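Local coordinates for protein pyrrolidone-carboxylate peptidase (Deinococcus radiodurans R1, PDB 5Z48) that removes an N-terminal pyroglutamyl residue from peptides as a cysteine exopeptidase of the C15 family, at residues Y151-W156 against V165-L170. Numbering follows the deposited sequence.
Sequences YHALHW and VPCGFL
C167 sets its thiol against A153 and L154, joining helix 145-159 to strand 167-172 in the alpha/beta core of this C15 peptidase, helix packed on the face of the mixed sheet. With SG anti to the backbone N (chi1 175°), the sulfur leaves the strand toward the helix and lies 3.7 Å from A153 CB. L154 meets the same residue with one branch: its CG is anti to the carbonyl carbon (chi1 -71°), which swings the end of the side chain nearer the strand, CD2 3.8 Å from C167 CB. The tight part is thus three buried side chains, all apolar touching, with L157 and V68 also on C167 and L56 of helix 49-63 on A153. Looser ground lies on the helix flank turned from the strand, where H152 NE2 and H155 ND1 of the partly exposed imidazoles are hydrogen-bonded to T57 and Y115, outside the contact. At the strand's entry V165 and P166 are partly exposed too, and make no contact with 151-156. The backbone N of C167 donates to T118 OG1, while T118 also touches L154. The same helix and strand carry, outside this contact, C146 and H171, active-site residues by similarity. Besides CB, L154 CD2 reaches the strand backbone, 3.7 Å from C167 O.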
# COMPACT_ATOMS: atom_id res chain seq x y z
N TYR B 151 -9.20 6.61 -25.10
CA TYR B 151 -10.46 7.17 -25.55
C TYR B 151 -10.35 7.67 -26.98
O TYR B 151 -11.24 7.43 -27.81
CB TYR B 151 -10.89 8.30 -24.59
CG TYR B 151 -12.22 8.91 -24.94
CD1 TYR B 151 -12.34 9.89 -25.93
CD2 TYR B 151 -13.39 8.52 -24.27
CE1 TYR B 151 -13.58 10.42 -26.29
CE2 TYR B 151 -14.63 9.06 -24.58
CZ TYR B 151 -14.73 10.01 -25.60
OH TYR B 151 -15.96 10.55 -25.95
N HIS B 152 -9.28 8.42 -27.28
CA HIS B 152 -9.11 8.99 -28.62
C HIS B 152 -9.12 7.90 -29.69
O HIS B 152 -9.79 8.05 -30.74
CB HIS B 152 -7.79 9.76 -28.65
CG HIS B 152 -7.48 10.36 -29.97
ND1 HIS B 152 -7.81 11.67 -30.28
CD2 HIS B 152 -6.87 9.85 -31.06
CE1 HIS B 152 -7.40 11.93 -31.52
NE2 HIS B 152 -6.86 10.83 -32.02
N ALA B 153 -8.38 6.81 -29.48
CA ALA B 153 -8.31 5.77 -30.51
C ALA B 153 -9.66 5.07 -30.68
O ALA B 153 -10.08 4.81 -31.82
CB ALA B 153 -7.22 4.77 -30.15
N LEU B 154 -10.34 4.74 -29.57
CA LEU B 154 -11.61 4.04 -29.69
C LEU B 154 -12.64 4.91 -30.40
O LEU B 154 -13.40 4.42 -31.24
CB LEU B 154 -12.08 3.59 -28.30
CG LEU B 154 -11.26 2.47 -27.69
CD1 LEU B 154 -11.55 2.35 -26.17
CD2 LEU B 154 -11.58 1.12 -28.38
N HIS B 155 -12.65 6.21 -30.09
CA HIS B 155 -13.58 7.14 -30.73
C HIS B 155 -13.29 7.25 -32.23
O HIS B 155 -14.22 7.18 -33.05
CB HIS B 155 -13.44 8.52 -30.08
CG HIS B 155 -14.38 9.54 -30.64
ND1 HIS B 155 -15.74 9.48 -30.44
CD2 HIS B 155 -14.15 10.67 -31.36
CE1 HIS B 155 -16.32 10.51 -31.03
NE2 HIS B 155 -15.38 11.25 -31.60
N TRP B 156 -12.02 7.44 -32.60
CA TRP B 156 -11.65 7.57 -34.01
C TRP B 156 -12.06 6.31 -34.78
O TRP B 156 -12.67 6.39 -35.85
CB TRP B 156 -10.13 7.82 -34.13
CG TRP B 156 -9.71 8.16 -35.52
CD1 TRP B 156 -9.52 9.41 -36.03
CD2 TRP B 156 -9.44 7.24 -36.60
NE1 TRP B 156 -9.15 9.34 -37.35
CE2 TRP B 156 -9.08 8.02 -37.72
CE3 TRP B 156 -9.46 5.84 -36.71
CZ2 TRP B 156 -8.76 7.45 -38.96
CZ3 TRP B 156 -9.14 5.27 -37.94
CH2 TRP B 156 -8.80 6.08 -39.05
N VAL B 165 -12.19 -3.08 -35.14
CA VAL B 165 -10.74 -3.25 -34.95
C VAL B 165 -10.43 -3.34 -33.46
O VAL B 165 -10.65 -2.36 -32.74
CB VAL B 165 -9.98 -2.09 -35.59
CG1 VAL B 165 -8.49 -2.20 -35.26
CG2 VAL B 165 -10.17 -2.07 -37.08
N PRO B 166 -9.91 -4.46 -32.96
CA PRO B 166 -9.64 -4.57 -31.51
C PRO B 166 -8.61 -3.52 -31.09
O PRO B 166 -7.53 -3.38 -31.69
CB PRO B 166 -9.10 -5.99 -31.34
CG PRO B 166 -9.67 -6.74 -32.54
CD PRO B 166 -9.63 -5.73 -33.68
N CYS B 167 -8.93 -2.83 -30.00
CA CYS B 167 -8.13 -1.69 -29.58
C CYS B 167 -8.20 -1.58 -28.06
O CYS B 167 -9.29 -1.66 -27.46
CB CYS B 167 -8.67 -0.39 -30.22
SG CYS B 167 -7.88 1.13 -29.69
N GLY B 168 -7.03 -1.43 -27.45
CA GLY B 168 -7.00 -1.22 -26.02
C GLY B 168 -5.68 -0.72 -25.52
O GLY B 168 -4.81 -0.28 -26.29
N PHE B 169 -5.57 -0.70 -24.18
CA PHE B 169 -4.44 -0.14 -23.47
C PHE B 169 -3.84 -1.15 -22.50
O PHE B 169 -4.54 -1.84 -21.77
CB PHE B 169 -4.80 1.15 -22.70
CG PHE B 169 -3.59 2.04 -22.50
CD1 PHE B 169 -2.65 1.78 -21.45
CD2 PHE B 169 -3.31 3.06 -23.40
CE1 PHE B 169 -1.54 2.55 -21.34
CE2 PHE B 169 -2.17 3.81 -23.31
CZ PHE B 169 -1.26 3.54 -22.29
N LEU B 170 -2.50 -1.19 -22.49
CA LEU B 170 -1.72 -2.07 -21.62
C LEU B 170 -0.77 -1.18 -20.79
O LEU B 170 0.15 -0.56 -21.33
CB LEU B 170 -0.97 -3.09 -22.52
CG LEU B 170 -0.28 -4.27 -21.87
CD1 LEU B 170 0.30 -5.21 -22.90
CD2 LEU B 170 0.79 -3.89 -20.92